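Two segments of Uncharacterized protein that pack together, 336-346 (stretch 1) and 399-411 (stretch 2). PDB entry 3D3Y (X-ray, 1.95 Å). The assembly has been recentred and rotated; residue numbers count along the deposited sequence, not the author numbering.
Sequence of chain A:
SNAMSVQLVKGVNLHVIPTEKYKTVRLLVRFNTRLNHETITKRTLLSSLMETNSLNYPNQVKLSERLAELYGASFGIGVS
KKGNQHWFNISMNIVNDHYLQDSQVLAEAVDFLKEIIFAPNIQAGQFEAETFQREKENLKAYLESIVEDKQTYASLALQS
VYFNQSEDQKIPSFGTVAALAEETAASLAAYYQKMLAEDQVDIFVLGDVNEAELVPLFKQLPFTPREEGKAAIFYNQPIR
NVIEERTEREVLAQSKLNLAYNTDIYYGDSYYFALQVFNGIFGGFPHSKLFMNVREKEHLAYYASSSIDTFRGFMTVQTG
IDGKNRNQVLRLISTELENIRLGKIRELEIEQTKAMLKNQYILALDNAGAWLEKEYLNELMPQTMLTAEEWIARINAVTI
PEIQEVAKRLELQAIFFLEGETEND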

# COMPACT_ATOMS: atom_id res chain seq x y z
N GLU A 336 -6.15 16.68 -23.78
CA GLU A 336 -5.65 15.32 -23.96
C GLU A 336 -6.67 14.27 -23.53
O GLU A 336 -6.79 13.24 -24.17
CB GLU A 336 -4.31 15.11 -23.24
CG GLU A 336 -3.16 15.96 -23.86
CD GLU A 336 -3.09 15.85 -25.38
OE1 GLU A 336 -3.37 14.76 -25.93
OE2 GLU A 336 -2.75 16.84 -26.04
N LEU A 337 -7.41 14.53 -22.46
CA LEU A 337 -8.46 13.60 -22.07
C LEU A 337 -9.56 13.48 -23.14
O LEU A 337 -10.00 12.38 -23.48
CB LEU A 337 -9.03 13.97 -20.69
CG LEU A 337 -10.20 13.13 -20.16
CD1 LEU A 337 -9.81 11.60 -20.16
CD2 LEU A 337 -10.54 13.61 -18.73
N GLU A 338 -9.99 14.61 -23.68
CA GLU A 338 -10.93 14.61 -24.76
C GLU A 338 -10.41 13.83 -25.98
O GLU A 338 -11.17 13.10 -26.64
CB GLU A 338 -11.31 16.03 -25.14
CG GLU A 338 -12.20 16.69 -24.06
CD GLU A 338 -13.43 15.82 -23.70
OE1 GLU A 338 -14.14 15.37 -24.63
OE2 GLU A 338 -13.66 15.59 -22.47
N ASN A 339 -9.12 13.99 -26.27
CA ASN A 339 -8.53 13.28 -27.39
C ASN A 339 -8.63 11.78 -27.22
O ASN A 339 -8.93 11.07 -28.18
CB ASN A 339 -7.07 13.69 -27.59
CG ASN A 339 -6.95 15.05 -28.26
OD1 ASN A 339 -7.91 15.54 -28.87
ND2 ASN A 339 -5.75 15.64 -28.18
N ILE A 340 -8.35 11.29 -26.01
CA ILE A 340 -8.55 9.86 -25.73
C ILE A 340 -10.04 9.51 -25.86
O ILE A 340 -10.39 8.53 -26.50
CB ILE A 340 -8.02 9.46 -24.34
CG1 ILE A 340 -6.48 9.73 -24.26
CG2 ILE A 340 -8.40 8.01 -24.03
CD1 ILE A 340 -5.91 9.62 -22.82
N ARG A 341 -10.93 10.31 -25.26
CA ARG A 341 -12.38 10.04 -25.43
C ARG A 341 -12.76 9.91 -26.91
O ARG A 341 -13.57 9.04 -27.29
CB ARG A 341 -13.23 11.13 -24.76
CG ARG A 341 -13.14 11.08 -23.25
CD ARG A 341 -13.81 12.28 -22.52
NE ARG A 341 -14.02 11.90 -21.12
CZ ARG A 341 -14.34 12.73 -20.13
NH1 ARG A 341 -14.45 14.04 -20.34
NH2 ARG A 341 -14.54 12.22 -18.92
N LEU A 342 -12.17 10.76 -27.75
CA LEU A 342 -12.45 10.76 -29.20
C LEU A 342 -11.79 9.60 -29.95
O LEU A 342 -12.08 9.37 -31.11
CB LEU A 342 -12.04 12.10 -29.84
CG LEU A 342 -12.89 13.32 -29.44
CD1 LEU A 342 -12.13 14.64 -29.71
CD2 LEU A 342 -14.23 13.31 -30.19
N GLY A 343 -10.90 8.87 -29.26
CA GLY A 343 -10.23 7.73 -29.90
C GLY A 343 -9.07 8.18 -30.75
O GLY A 343 -8.62 7.46 -31.65
N LYS A 344 -8.56 9.38 -30.45
CA LYS A 344 -7.43 9.93 -31.18
C LYS A 344 -6.14 9.32 -30.58
O LYS A 344 -5.38 10.00 -29.86
CB LYS A 344 -7.43 11.46 -31.13
CG LYS A 344 -8.55 12.09 -31.99
CD LYS A 344 -8.82 13.57 -31.67
CE LYS A 344 -7.70 14.48 -32.21
NZ LYS A 344 -7.81 15.84 -31.62
N ILE A 345 -5.94 8.03 -30.88
CA ILE A 345 -4.89 7.22 -30.23
C ILE A 345 -4.09 6.47 -31.29
O ILE A 345 -4.65 5.71 -32.08
CB ILE A 345 -5.50 6.21 -29.22
CG1 ILE A 345 -6.34 6.95 -28.17
CG2 ILE A 345 -4.42 5.42 -28.50
CD1 ILE A 345 -7.21 6.05 -27.31
N ARG A 346 -2.79 6.70 -31.31
CA ARG A 346 -1.94 6.10 -32.33
C ARG A 346 -1.62 4.68 -31.95
O ARG A 346 -1.57 4.34 -30.77
CB ARG A 346 -0.64 6.89 -32.44
CG ARG A 346 -0.84 8.36 -32.84
CD ARG A 346 0.44 9.18 -32.63
NE ARG A 346 1.68 8.44 -32.94
CZ ARG A 346 2.03 7.95 -34.14
NH1 ARG A 346 3.18 7.30 -34.27
NH2 ARG A 346 1.23 8.09 -35.21
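Stretch 2 399-411: TIPEIQEVAKRLE

What ties the two stretches together most firmly? Arg-341, near the C-terminal end of its helix, reaches over to the last turn of the second helix, where carbonyl groups no longer find a full set of partners along the backbone. Its NE donates to Ala-407 O at 2.7 Å, and its NH2 reaches the same atom, Ala-407 O, at 2.9 Å, so one carbonyl oxygen lies at the edge of the guanidinium, near its plane. Leu-410 O is also near that plane, 2.7 Å from Arg-341 NH2, but the angle is too poor for a hydrogen bond. On its other side the guanidinium is steadied within stretch 1 by a salt bridge from Arg-341 NH1 to Glu-338 OE2, 2.8 Å long.

Does stretch 2 return a polar contact? Gln-404 does: its NE2 donates to Arg-341 O at 3.0 Å with an almost straight angle of 174°, using a backbone carbonyl in the last turn of the first helix. Here the CA atoms of the two stretches come nearest, those of Arg-341 and Gln-404 lying 4.6 Å apart. A water adds a weak bridge, donating to Arg-341 O and accepting from Lys-408 NZ, both at 3.4 Å.

How do the backbones lie against each other? Residues 400-409 form a helix, opened by Thr-399 at the N-cap, whose OG1 accepts a weak capping bond of 3.4 Å from Glu-402 N. This helix runs broadly against the direction of helix 336-341: their axes make an angle of 136° and approach to 8.5 Å. The first helix closes in a Schellman motif at Gly-343, whose phi is positive. The absence of a side chain there matters, since a CB on Gly-343 would point toward stretch 2 and sit 3.0 Å from Gln-404 CD, a clash. Instead, Gly-343 CA rests 4.1 Å from Ile-400 CG2.

What fills the space around these polar links? Small and branched apolar side chains pack along the crossing. Ile-340 CG2 lies 3.6 Å from Ala-407 CB and 3.7 Å from Ile-403 CG2. Toward the C-terminal end of stretch 2, Leu-337 CD1 meets Leu-410 CD2 at 3.8 Å and Ala-407 CB at 4.1 Å. Beyond the glycine, Ile-345 points back toward the second helix, placing its CD1 3.8 Å from Ile-403 CG2 and 4.3 Å from Ile-400 CG2. Together the two stretches bury 559 Å², both sides summed.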

# COMPACT_ATOMS: atom_id res chain seq x y z
N THR A 399 -8.82 -2.95 -26.47
CA THR A 399 -9.10 -2.23 -27.73
C THR A 399 -9.29 -0.73 -27.50
O THR A 399 -9.46 -0.29 -26.37
CB THR A 399 -10.35 -2.79 -28.42
OG1 THR A 399 -11.49 -2.47 -27.63
CG2 THR A 399 -10.26 -4.32 -28.56
N ILE A 400 -9.23 0.05 -28.58
CA ILE A 400 -9.42 1.49 -28.48
C ILE A 400 -10.80 1.85 -27.94
O ILE A 400 -10.89 2.70 -27.06
CB ILE A 400 -9.08 2.21 -29.80
CG1 ILE A 400 -7.55 2.27 -29.96
CG2 ILE A 400 -9.66 3.65 -29.85
CD1 ILE A 400 -7.10 2.71 -31.40
N PRO A 401 -11.88 1.21 -28.47
CA PRO A 401 -13.22 1.47 -27.93
C PRO A 401 -13.31 1.25 -26.41
O PRO A 401 -13.98 2.03 -25.71
CB PRO A 401 -14.13 0.52 -28.74
CG PRO A 401 -13.41 0.40 -30.08
CD PRO A 401 -11.94 0.32 -29.65
N GLU A 402 -12.60 0.25 -25.88
CA GLU A 402 -12.58 0.06 -24.42
C GLU A 402 -11.87 1.18 -23.69
O GLU A 402 -12.33 1.61 -22.59
CB GLU A 402 -11.91 -1.26 -24.04
CG GLU A 402 -12.77 -2.51 -24.41
CD GLU A 402 -11.99 -3.82 -24.21
OE1 GLU A 402 -10.73 -3.76 -24.24
OE2 GLU A 402 -12.62 -4.89 -24.02
N ILE A 403 -10.78 1.67 -24.28
CA ILE A 403 -10.03 2.81 -23.72
C ILE A 403 -10.87 4.08 -23.72
O ILE A 403 -10.83 4.87 -22.73
CB ILE A 403 -8.70 3.02 -24.50
CG1 ILE A 403 -7.80 1.75 -24.41
CG2 ILE A 403 -7.96 4.30 -23.99
CD1 ILE A 403 -6.73 1.63 -25.46
N GLN A 404 -11.61 4.31 -24.82
CA GLN A 404 -12.50 5.46 -24.97
C GLN A 404 -13.60 5.41 -23.91
O GLN A 404 -13.96 6.44 -23.31
CB GLN A 404 -13.19 5.48 -26.35
CG GLN A 404 -12.30 5.70 -27.56
CD GLN A 404 -13.09 5.66 -28.86
OE1 GLN A 404 -13.11 4.63 -29.54
NE2 GLN A 404 -13.75 6.76 -29.19
N GLU A 405 -14.15 4.21 -23.69
CA GLU A 405 -15.16 4.04 -22.63
C GLU A 405 -14.62 4.36 -21.20
O GLU A 405 -15.29 5.04 -20.42
CB GLU A 405 -15.79 2.64 -22.70
CG GLU A 405 -16.84 2.33 -21.63
CD GLU A 405 -18.04 3.28 -21.68
OE1 GLU A 405 -18.35 3.82 -22.78
OE2 GLU A 405 -18.66 3.47 -20.60
N VAL A 406 -13.42 3.88 -20.86
CA VAL A 406 -12.77 4.23 -19.60
C VAL A 406 -12.65 5.77 -19.52
O VAL A 406 -13.00 6.39 -18.51
CB VAL A 406 -11.36 3.55 -19.47
CG1 VAL A 406 -10.50 4.19 -18.36
CG2 VAL A 406 -11.55 2.04 -19.23
N ALA A 407 -12.20 6.38 -20.62
CA ALA A 407 -12.02 7.86 -20.65
C ALA A 407 -13.35 8.60 -20.44
O ALA A 407 -13.40 9.64 -19.74
CB ALA A 407 -11.38 8.27 -21.96
N LYS A 408 -14.43 8.07 -21.02
CA LYS A 408 -15.76 8.69 -20.84
C LYS A 408 -16.29 8.51 -19.42
O LYS A 408 -17.01 9.37 -18.92
CB LYS A 408 -16.77 8.15 -21.86
CG LYS A 408 -16.55 8.68 -23.29
CD LYS A 408 -17.39 7.90 -24.32
CE LYS A 408 -17.05 8.36 -25.74
NZ LYS A 408 -17.62 7.40 -26.74
N ARG A 409 -15.95 7.39 -18.78
CA ARG A 409 -16.38 7.13 -17.38
C ARG A 409 -15.70 8.03 -16.37
O ARG A 409 -16.27 8.33 -15.32
CB ARG A 409 -16.07 5.69 -17.01
CG ARG A 409 -17.06 4.74 -17.60
CD ARG A 409 -16.66 3.30 -17.36
NE ARG A 409 -17.61 2.41 -18.04
CZ ARG A 409 -18.26 1.40 -17.46
NH1 ARG A 409 -18.05 1.14 -16.17
NH2 ARG A 409 -19.10 0.67 -18.18
N LEU A 410 -14.47 8.41 -16.67
CA LEU A 410 -13.66 9.28 -15.83
C LEU A 410 -14.42 10.53 -15.54
O LEU A 410 -14.99 11.11 -16.46
CB LEU A 410 -12.41 9.69 -16.59
CG LEU A 410 -11.15 9.75 -15.78
CD1 LEU A 410 -10.78 8.29 -15.58
CD2 LEU A 410 -10.04 10.45 -16.52
N GLU A 411 -14.40 10.98 -14.30
CA GLU A 411 -15.12 12.20 -13.94
C GLU A 411 -14.27 13.00 -12.96
O GLU A 411 -14.03 12.56 -11.84
CB GLU A 411 -16.44 11.84 -13.26
CG GLU A 411 -17.27 13.02 -12.87
CD GLU A 411 -18.08 13.60 -14.03
OE1 GLU A 411 -18.55 14.75 -13.89
OE2 GLU A 411 -18.26 12.91 -15.06
O HOH W 1 -16.29 9.31 -29.23